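Local coordinates for uncharacterized protein VP0806 (Vibrio parahaemolyticus, PDB 2R5S) that is of unknown function but forms the helical tetratricopeptide-repeat part of a thioredoxin-domain protein that may have protein-disulfide reductase activity, at residues A25-V28 / I29-L32; Q60-L63 / A64-P67; A164-Y167 / R168-Y172; K81-L84 / H85-A88. All coordinates share one frame; numbering follows the deposited sequence.

Contact 1: residues A25-V28 / I29-L32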
loop_
_atom_site.group_PDB
_atom_site.type_symbol
_atom_site.label_atom_id
_atom_site.label_comp_id
_atom_site.label_asym_id
_atom_site.label_seq_id
_atom_site.Cartn_x
_atom_site.Cartn_y
_atom_site.Cartn_z
ATOM N N ALA A 25 2.177 -1.521 14.880
ATOM C CA ALA A 25 3.151 -0.475 15.141
ATOM C C ALA A 25 2.735 0.910 14.616
ATOM O O ALA A 25 2.936 1.915 15.299
ATOM C CB ALA A 25 4.528 -0.890 14.594
ATOM N N LEU A 26 2.177 0.977 13.405
ATOM C CA LEU A 26 1.687 2.267 12.811
ATOM C C LEU A 26 0.468 2.785 13.540
ATOM O O LEU A 26 0.251 4.004 13.708
ATOM C CB LEU A 26 1.276 2.063 11.346
ATOM C CG LEU A 26 2.305 2.370 10.258
ATOM C CD1 LEU A 26 1.937 1.613 8.934
ATOM C CD2 LEU A 26 2.412 3.845 10.030
ATOM N N ASN A 27 -0.338 1.841 13.982
ATOM C CA ASN A 27 -1.447 2.196 14.846
ATOM C C ASN A 27 -1.040 2.792 16.209
ATOM O O ASN A 27 -1.623 3.800 16.663
ATOM C CB ASN A 27 -2.365 1.025 15.032
ATOM C CG ASN A 27 -3.579 1.379 15.849
ATOM O OD1 ASN A 27 -3.693 0.977 17.007
ATOM N ND2 ASN A 27 -4.499 2.121 15.254
ATOM N N VAL A 28 -0.013 2.213 16.840
ATOM C CA VAL A 28 0.429 2.768 18.131
ATOM C C VAL A 28 1.090 4.150 17.948
ATOM O O VAL A 28 0.950 5.049 18.791
ATOM C CB VAL A 28 1.340 1.800 18.849
ATOM C CG1 VAL A 28 1.889 2.425 20.085
ATOM C CG2 VAL A 28 0.564 0.460 19.183
ATOM N N ILE A 29 1.832 4.279 16.851
ATOM C CA ILE A 29 2.467 5.539 16.466
ATOM C C ILE A 29 1.454 6.649 16.352
ATOM O O ILE A 29 1.690 7.768 16.850
ATOM C CB ILE A 29 3.180 5.449 15.103
ATOM C CG1 ILE A 29 4.353 4.472 15.201
ATOM C CG2 ILE A 29 3.713 6.838 14.631
ATOM C CD1 ILE A 29 5.250 4.775 16.328
ATOM N N GLN A 30 0.354 6.378 15.650
ATOM C CA GLN A 30 -0.568 7.480 15.404
ATOM C C GLN A 30 -1.250 7.838 16.728
ATOM O O GLN A 30 -1.854 8.852 16.829
ATOM C CB GLN A 30 -1.490 7.329 14.144
ATOM C CG GLN A 30 -2.243 5.964 13.902
ATOM C CD GLN A 30 -3.744 5.943 14.325
ATOM O OE1 GLN A 30 -4.292 4.868 14.619
ATOM N NE2 GLN A 30 -4.401 7.124 14.358
ATOM N N THR A 31 -1.058 7.035 17.769
ATOM C CA THR A 31 -1.611 7.407 19.064
ATOM C C THR A 31 -0.678 8.228 19.950
ATOM O O THR A 31 -1.145 8.759 20.943
ATOM C CB THR A 31 -2.169 6.204 19.901
ATOM O OG1 THR A 31 -1.114 5.651 20.708
ATOM C CG2 THR A 31 -2.780 5.141 18.993
ATOM N N LEU A 32 0.617 8.331 19.618
ATOM C CA LEU A 32 1.534 9.194 20.390
ATOM C C LEU A 32 1.166 10.685 20.230
ATOM O O LEU A 32 0.416 11.066 19.312
ATOM C CB LEU A 32 3.003 8.980 19.988
ATOM C CG LEU A 32 3.568 7.552 19.869
ATOM C CD1 LEU A 32 4.715 7.519 18.935
ATOM C CD2 LEU A 32 3.982 6.926 21.160
#

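Contact 2: residues Q60-L63 / A64-P67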
loop_
_atom_site.group_PDB
_atom_site.type_symbol
_atom_site.label_atom_id
_atom_site.label_comp_id
_atom_site.label_asym_id
_atom_site.label_seq_id
_atom_site.Cartn_x
_atom_site.Cartn_y
_atom_site.Cartn_z
ATOM N N GLN A 60 7.545 7.732 0.887
ATOM C CA GLN A 60 8.470 8.649 0.252
ATOM C C GLN A 60 8.254 10.087 0.768
ATOM O O GLN A 60 9.180 10.876 0.918
ATOM C CB GLN A 60 8.217 8.646 -1.259
ATOM C CG GLN A 60 9.000 9.711 -1.959
ATOM C CD GLN A 60 8.240 10.294 -3.077
ATOM O OE1 GLN A 60 7.558 11.331 -2.913
ATOM N NE2 GLN A 60 8.338 9.673 -4.245
ATOM N N GLU A 61 7.003 10.435 0.977
ATOM C CA GLU A 61 6.663 11.762 1.378
ATOM C C GLU A 61 7.071 11.937 2.871
ATOM O O GLU A 61 7.568 13.000 3.289
ATOM C CB GLU A 61 5.174 11.893 1.104
ATOM C CG GLU A 61 4.426 13.066 1.669
ATOM C CD GLU A 61 2.977 12.654 2.083
ATOM O OE1 GLU A 61 2.267 12.007 1.264
ATOM O OE2 GLU A 61 2.576 12.940 3.239
ATOM N N LEU A 62 6.871 10.908 3.684
ATOM C CA LEU A 62 7.469 10.943 5.037
ATOM C C LEU A 62 8.978 11.036 5.007
ATOM O O LEU A 62 9.556 11.915 5.653
ATOM C CB LEU A 62 7.119 9.734 5.933
ATOM C CG LEU A 62 7.640 9.870 7.359
ATOM C CD1 LEU A 62 7.028 11.140 8.014
ATOM C CD2 LEU A 62 7.218 8.648 8.106
ATOM N N LEU A 63 9.620 10.124 4.309
ATOM C CA LEU A 63 11.111 10.223 4.189
ATOM C C LEU A 63 11.686 11.547 3.779
ATOM O O LEU A 63 12.789 11.836 4.139
ATOM C CB LEU A 63 11.653 9.179 3.282
ATOM C CG LEU A 63 11.441 7.801 3.895
ATOM C CD1 LEU A 63 11.670 6.834 2.829
ATOM C CD2 LEU A 63 12.440 7.620 4.995
ATOM N N ALA A 64 10.920 12.364 3.067
ATOM C CA ALA A 64 11.368 13.675 2.556
ATOM C C ALA A 64 11.401 14.754 3.625
ATOM O O ALA A 64 11.899 15.873 3.390
ATOM C CB ALA A 64 10.448 14.127 1.435
ATOM N N THR A 65 10.839 14.446 4.796
ATOM C CA THR A 65 10.876 15.364 5.945
ATOM C C THR A 65 11.906 14.900 7.027
ATOM O O THR A 65 11.883 15.389 8.157
ATOM C CB THR A 65 9.471 15.429 6.658
ATOM O OG1 THR A 65 9.250 14.177 7.363
ATOM C CG2 THR A 65 8.326 15.705 5.675
ATOM N N ILE A 66 12.757 13.922 6.730
ATOM C CA ILE A 66 13.673 13.464 7.775
ATOM C C ILE A 66 14.756 14.522 7.701
ATOM O O ILE A 66 15.297 14.684 6.590
ATOM C CB ILE A 66 14.353 12.183 7.424
ATOM C CG1 ILE A 66 13.318 11.127 7.087
ATOM C CG2 ILE A 66 15.286 11.726 8.622
ATOM C CD1 ILE A 66 12.575 10.592 8.276
ATOM N N PRO A 67 15.102 15.203 8.847
ATOM C CA PRO A 67 16.145 16.254 8.856
ATOM C C PRO A 67 17.514 15.605 8.794
ATOM O O PRO A 67 17.656 14.402 9.038
ATOM C CB PRO A 67 15.989 16.925 10.229
ATOM C CG PRO A 67 14.772 16.391 10.852
ATOM C CD PRO A 67 14.547 15.007 10.202
#

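Contact 3: residues A164-Y167 / R168-Y172. With EDO (1,2-ethanediol), chain D.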
loop_
_atom_site.group_PDB
_atom_site.type_symbol
_atom_site.label_atom_id
_atom_site.label_comp_id
_atom_site.label_asym_id
_atom_site.label_seq_id
_atom_site.Cartn_x
_atom_site.Cartn_y
_atom_site.Cartn_z
ATOM N N ALA A 164 -6.727 0.630 0.822
ATOM C CA ALA A 164 -7.581 -0.503 1.153
ATOM C C ALA A 164 -8.879 0.006 1.799
ATOM O O ALA A 164 -9.945 -0.346 1.353
ATOM C CB ALA A 164 -6.830 -1.536 2.128
ATOM N N SER A 165 -8.798 0.859 2.817
ATOM C CA SER A 165 -10.004 1.380 3.445
ATOM C C SER A 165 -10.929 2.193 2.526
ATOM O O SER A 165 -12.147 2.183 2.707
ATOM C CB SER A 165 -9.662 2.170 4.704
ATOM O OG SER A 165 -8.953 1.345 5.633
ATOM N N LYS A 166 -10.391 2.902 1.543
ATOM C CA LYS A 166 -11.302 3.674 0.697
ATOM C C LYS A 166 -12.099 2.777 -0.264
ATOM O O LYS A 166 -13.262 2.969 -0.489
ATOM C CB LYS A 166 -10.568 4.828 -0.019
ATOM C CG LYS A 166 -11.023 5.098 -1.437
ATOM C CD LYS A 166 -10.066 6.050 -2.136
ATOM C CE LYS A 166 -10.233 5.965 -3.635
ATOM N NZ LYS A 166 -11.204 6.967 -4.227
ATOM N N TYR A 167 -11.452 1.765 -0.798
ATOM C CA TYR A 167 -12.101 0.797 -1.665
ATOM C C TYR A 167 -12.987 -0.205 -0.959
ATOM O O TYR A 167 -14.019 -0.572 -1.518
ATOM C CB TYR A 167 -11.065 0.145 -2.568
ATOM C CG TYR A 167 -10.588 1.164 -3.589
ATOM C CD1 TYR A 167 -11.251 1.330 -4.802
ATOM C CD2 TYR A 167 -9.503 2.006 -3.309
ATOM C CE1 TYR A 167 -10.832 2.243 -5.686
ATOM C CE2 TYR A 167 -9.071 2.925 -4.221
ATOM C CZ TYR A 167 -9.733 3.027 -5.406
ATOM O OH TYR A 167 -9.341 3.978 -6.312
ATOM N N ARG A 168 -12.633 -0.625 0.252
ATOM C CA ARG A 168 -13.585 -1.369 1.085
ATOM C C ARG A 168 -14.914 -0.631 1.202
ATOM O O ARG A 168 -15.969 -1.237 1.040
ATOM C CB ARG A 168 -13.064 -1.577 2.499
ATOM C CG ARG A 168 -12.033 -2.611 2.556
ATOM C CD ARG A 168 -11.692 -3.072 3.967
ATOM N NE ARG A 168 -10.494 -3.940 3.883
ATOM C CZ ARG A 168 -9.256 -3.579 4.229
ATOM N NH1 ARG A 168 -9.040 -2.355 4.737
ATOM N NH2 ARG A 168 -8.237 -4.464 4.118
ATOM N N ARG A 169 -14.850 0.663 1.549
ATOM C CA ARG A 169 -16.032 1.503 1.705
ATOM C C ARG A 169 -16.755 1.631 0.388
ATOM O O ARG A 169 -17.987 1.575 0.339
ATOM C CB ARG A 169 -15.643 2.917 2.166
ATOM C CG ARG A 169 -15.521 3.046 3.652
ATOM C CD ARG A 169 -15.381 4.526 4.039
ATOM N NE ARG A 169 -14.000 4.889 4.363
ATOM C CZ ARG A 169 -13.191 5.619 3.595
ATOM N NH1 ARG A 169 -13.604 6.109 2.425
ATOM N NH2 ARG A 169 -11.956 5.860 4.015
ATOM N N GLN A 170 -15.991 1.853 -0.679
ATOM C CA GLN A 170 -16.545 1.908 -2.002
ATOM C C GLN A 170 -17.375 0.690 -2.290
ATOM O O GLN A 170 -18.606 0.789 -2.400
ATOM C CB GLN A 170 -15.468 2.181 -3.067
ATOM C CG GLN A 170 -15.291 3.701 -3.130
ATOM C CD GLN A 170 -14.320 4.249 -4.136
ATOM O OE1 GLN A 170 -13.807 5.323 -3.915
ATOM N NE2 GLN A 170 -14.100 3.566 -5.233
ATOM N N LEU A 171 -16.715 -0.467 -2.336
ATOM C CA LEU A 171 -17.368 -1.749 -2.575
ATOM C C LEU A 171 -18.551 -1.976 -1.648
ATOM O O LEU A 171 -19.610 -2.370 -2.077
ATOM C CB LEU A 171 -16.334 -2.918 -2.430
ATOM C CG LEU A 171 -16.998 -4.320 -2.518
ATOM C CD1 LEU A 171 -17.425 -4.441 -3.986
ATOM C CD2 LEU A 171 -16.157 -5.507 -2.140
ATOM N N TYR A 172 -18.395 -1.698 -0.371
ATOM C CA TYR A 172 -19.474 -1.968 0.565
ATOM C C TYR A 172 -20.699 -1.178 0.178
ATOM O O TYR A 172 -21.833 -1.661 0.401
ATOM C CB TYR A 172 -19.069 -1.579 1.989
ATOM C CG TYR A 172 -20.085 -1.908 3.072
ATOM C CD1 TYR A 172 -20.137 -3.195 3.644
ATOM C CD2 TYR A 172 -20.965 -0.961 3.542
ATOM C CE1 TYR A 172 -21.027 -3.516 4.621
ATOM C CE2 TYR A 172 -21.916 -1.295 4.514
ATOM C CZ TYR A 172 -21.921 -2.580 5.048
ATOM O OH TYR A 172 -22.799 -2.914 6.035
HETATM C C1 EDO D . -19.930 2.899 2.880
HETATM O O1 EDO D . -19.035 1.836 2.527
HETATM C C2 EDO D . -21.208 2.878 2.042
HETATM O O2 EDO D . -22.354 2.427 2.775
HETATM O O HOH W 1 -10.663 -0.737 6.489
#

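Contact 4: residues K81-L84 / H85-A88. With EDO (1,2-ethanediol), chain E.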
loop_
_atom_site.group_PDB
_atom_site.type_symbol
_atom_site.label_atom_id
_atom_site.label_comp_id
_atom_site.label_asym_id
_atom_site.label_seq_id
_atom_site.Cartn_x
_atom_site.Cartn_y
_atom_site.Cartn_z
ATOM N N LYS A 81 15.684 1.331 -0.551
ATOM C CA LYS A 81 14.549 0.411 -0.720
ATOM C C LYS A 81 13.425 1.030 -1.527
ATOM O O LYS A 81 12.887 0.368 -2.410
ATOM C CB LYS A 81 14.032 -0.106 0.614
ATOM C CG LYS A 81 14.962 -1.316 1.178
ATOM C CD LYS A 81 14.442 -1.696 2.610
ATOM C CE LYS A 81 14.976 -3.019 2.963
ATOM N NZ LYS A 81 14.144 -3.484 4.141
ATOM N N LEU A 82 13.112 2.302 -1.244
ATOM C CA LEU A 82 12.047 2.983 -1.952
ATOM C C LEU A 82 12.430 3.135 -3.396
ATOM O O LEU A 82 11.624 2.988 -4.270
ATOM C CB LEU A 82 11.762 4.348 -1.299
ATOM C CG LEU A 82 10.558 5.143 -1.813
ATOM C CD1 LEU A 82 9.286 4.273 -1.492
ATOM C CD2 LEU A 82 10.462 6.541 -1.196
ATOM N N GLU A 83 13.692 3.409 -3.678
ATOM C CA GLU A 83 14.140 3.580 -5.065
ATOM C C GLU A 83 14.128 2.267 -5.835
ATOM O O GLU A 83 13.646 2.220 -6.946
ATOM C CB GLU A 83 15.497 4.217 -5.111
ATOM C CG GLU A 83 16.034 4.283 -6.569
ATOM C CD GLU A 83 15.182 5.244 -7.506
ATOM O OE1 GLU A 83 15.075 4.959 -8.736
ATOM O OE2 GLU A 83 14.633 6.286 -7.020
ATOM N N LEU A 84 14.623 1.172 -5.265
ATOM C CA LEU A 84 14.412 -0.122 -5.903
ATOM C C LEU A 84 12.905 -0.479 -6.112
ATOM O O LEU A 84 12.541 -0.931 -7.172
ATOM C CB LEU A 84 15.114 -1.166 -5.071
ATOM C CG LEU A 84 16.618 -1.056 -4.996
ATOM C CD1 LEU A 84 17.067 -2.113 -4.006
ATOM C CD2 LEU A 84 17.226 -1.292 -6.394
ATOM N N HIS A 85 12.016 -0.224 -5.129
ATOM C CA HIS A 85 10.615 -0.599 -5.302
ATOM C C HIS A 85 10.009 0.176 -6.461
ATOM O O HIS A 85 9.211 -0.364 -7.250
ATOM C CB HIS A 85 9.763 -0.366 -4.018
ATOM C CG HIS A 85 9.985 -1.418 -2.971
ATOM N ND1 HIS A 85 9.866 -2.768 -3.240
ATOM C CD2 HIS A 85 10.395 -1.325 -1.679
ATOM C CE1 HIS A 85 10.177 -3.463 -2.160
ATOM N NE2 HIS A 85 10.506 -2.610 -1.200
ATOM N N GLN A 86 10.391 1.439 -6.565
ATOM C CA GLN A 86 9.712 2.293 -7.528
ATOM C C GLN A 86 10.216 2.071 -8.955
ATOM O O GLN A 86 9.473 2.312 -9.922
ATOM C CB GLN A 86 9.673 3.754 -7.089
ATOM C CG GLN A 86 10.987 4.427 -6.756
ATOM C CD GLN A 86 10.818 5.660 -5.803
ATOM O OE1 GLN A 86 9.721 5.900 -5.283
ATOM N NE2 GLN A 86 11.921 6.420 -5.578
ATOM N N GLN A 87 11.436 1.555 -9.093
ATOM C CA GLN A 87 11.890 1.085 -10.395
ATOM C C GLN A 87 11.129 -0.179 -10.790
ATOM O O GLN A 87 10.733 -0.336 -11.937
ATOM C CB GLN A 87 13.396 0.814 -10.437
ATOM C CG GLN A 87 14.239 1.908 -9.878
ATOM C CD GLN A 87 15.722 1.857 -10.295
ATOM O OE1 GLN A 87 16.313 0.787 -10.605
ATOM N NE2 GLN A 87 16.340 3.031 -10.263
ATOM N N ALA A 88 10.895 -1.064 -9.825
ATOM C CA ALA A 88 10.221 -2.336 -10.100
ATOM C C ALA A 88 8.761 -2.176 -10.532
ATOM O O ALA A 88 8.177 -3.097 -11.107
ATOM C CB ALA A 88 10.346 -3.290 -8.908
HETATM C C1 EDO E . 8.258 -3.820 -5.690
HETATM O O1 EDO E . 7.736 -2.711 -6.476
HETATM C C2 EDO E . 8.485 -5.024 -6.597
HETATM O O2 EDO E . 8.176 -6.267 -5.964
#

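Contact 1: residues A25-V28 / I29-L32
Ile29 and Gln30 return to Ala25 and Leu26 through regular i to i+4 backbone bonds, Ile29 N to Ala25 O at 3.0 Å and Gln30 N to Leu26 O at 3.1 Å, in helix 22-30. One residue later the pattern tightens: Thr31 N has a weak bond to Asn27 O and a shorter one, 3.0 Å, to Val28 O, which it meets from above the carbonyl plane. The hydroxyl of Thr31 donates to the same oxygen, OG1 to Val28 O 2.9 Å, and lies closer to the carbonyl plane, tilted 19° from it. A chi1 of 89° turns OG1 back toward Val28 to make this bond. On the exposed side Gln30 bends at chi2 and brings OE1 to 2.8 Å from Asn27 ND2, yet no N-H points well at the oxygen, and the two amide planes stand 57° apart. Ile29 faces inward, against Val13 of helix 9-18 and Val42 of helix 40-52, within the repeat bundle. Two donors from a single threonine thus grip the Val28 carbonyl oxygen, satisfying a backbone acceptor where the i to i+4 bonding gives way.

Contact 2: residues Q60-L63 / A64-P67
Gln60 and Ala64 join across the C-terminal end of helix 56-63, where a tetratricopeptide-repeat helix passes through a type I beta turn, Leu63 to Ile66, into the loop before helix 73-88. Gln60 O takes a weak bond from Ala64 N, 3.1 Å, and the Gln60 side chain touches Leu82 and Gln86 of helix 73-88. Glu61 O shares the donor, Ala64 N to Glu61 O 3.4 Å, again weakly, so the amide of Ala64 is divided between an i to i+4 and an i to i+3 acceptor. The methyl of Ala64 rests near both carbonyl oxygens, while Thr65 CG2 comes up to Glu61 O.

At Leu62 two donors meet one oxygen. Leu62 O accepts from Thr65 N at 3.0 Å, well above the carbonyl plane. Thr65 OG1 approaches Leu62 O in that plane, at 2.9 Å. With chi1 at 72°, OG1 sits between the backbone N and the carbonyl carbon and is folded back over the helix end; Leu62 CD1 lies 3.8 Å from Thr65 OG1. This hydroxyl also bonds to Lys43 NZ of helix 40-52, which ties the turn to the preceding helix.

Leu63 opens the turn, its O receiving a weak bond from Ile66 N. Both of these side chains are buried: they run side by side in the same direction, touch Tyr75 of helix 73-88, and also pack against helix 40-52. Their closest side-chain approach is Leu63 CD2 to Ile66 CG1, 4.2 Å.

Contact 3: residues A164-Y167 / R168-Y172
Ala164 lays its methyl over one face of the Arg168 guanidinium, CB to NH1 3.5 Å, while Ser165 OG lies at the edge of that group, in its plane. A water bridges the edge, donating a hydrogen bond to Ser165 OG at 2.8 Å and accepting from Arg168 NH1 at 2.9 Å. The Arg168 chain, extended from CG to NE, spans one helical turn, and its NH2 bonds to Gly158 O; Ser165 OG is also hydrogen-bonded to Asn161 O. The Arg169 chain is bent at chi3 (-102°), which turns its guanidinium back over the backbone, and Ser165 O sits 3.6 Å above the guanidinium plane, over its centre, with Lys166 CA on the same face nearer the rim. The Tyr167 ring is approached obliquely by Gln170 NE2, 3.6 Å from CE1, with ring and amide planes 54° apart. At the other end of that amide, Lys166, running alongside, donates from NZ to Gln170 OE1, 3.1 Å. Backbone i to i+4 bonds run through both segments, Leu171 N to Tyr167 O being 2.8 Å and Arg169 N to Ser165 O weak. Within the tetratricopeptide-repeat helical array, helix 162-174 packs on helix 145-157 through Ala164, Arg168 and Leu171, while Tyr167 reaches between Phe150 of that helix and Leu128 and Trp132 of helix 124-135, its OH bonded to Glu129 OE1.

Contact 4: residues K81-L84 / H85-A88
Glu83 spreads its two carboxylate oxygens between two glutamines of the next helical turn. OE1 accepts from Gln87 NE2 at 2.8 Å through its anti lone pair, and the amide of Gln87 stands almost perpendicular to the carboxylate, the planes 87° apart. OE2 receives Gln86 NE2 at 3.1 Å, this time from above the carboxylate plane, although the oxygen lies in the amide plane of the donor. Here the side chains cross at about a right angle, with 75° between carboxylate and amide. The bend of Glu83 at chi2, 66°, turns its carboxylate along the helix toward Gln86 and Gln87.

Gln86 is placed by a CG set between its own backbone N and carbonyl carbon, so that the chain passes close over Leu82 O. Its OE1 then lies 3.6 Å from Leu82 CG, placing the amide oxygen against a buried leucine that packs on Phe56 and Gln60 of helix 56-63. On another side of the helix the imidazole of His85 comes near the Lys81 carbonyl, CD2 to Lys81 O 3.1 Å, and stacks on the ring of Phe56; ethanediol carbon C1 lies at its edge. The backbone keeps to the i to i+4 pattern of helix 73-88, as in His85 N to Lys81 O at 2.9 Å.

With a donor on each oxygen, the two bonds should restrict rotation of the carboxylate, and its probable negative charge would be stabilised by neutral N-H groups, in a polar network at the surface of helix 73-88, which spans the junction of the two tetratricopeptide-repeat regions.

Contacts 1 and 2 lie in the first repeat region and use the same device, a threonine giving its amide and hydroxyl to one carbonyl oxygen; each places some buried side chains, Ala25 and Ile29 in one and Leu63 and Ile66 in the other, on helix 40-52. Contacts 3 and 4 instead lie along longer helices, on opposite sides of the chain's centre with their own centres about 27 Å apart. Contact 4 is a surface patch of carboxylate and amides, whereas contact 3 is partly buried and mixes arginines with an inward tyrosine. Only contacts 2 and 4 touch directly, where Gln60 and Leu63 of helix 56-63 meet Leu82 of helix 73-88.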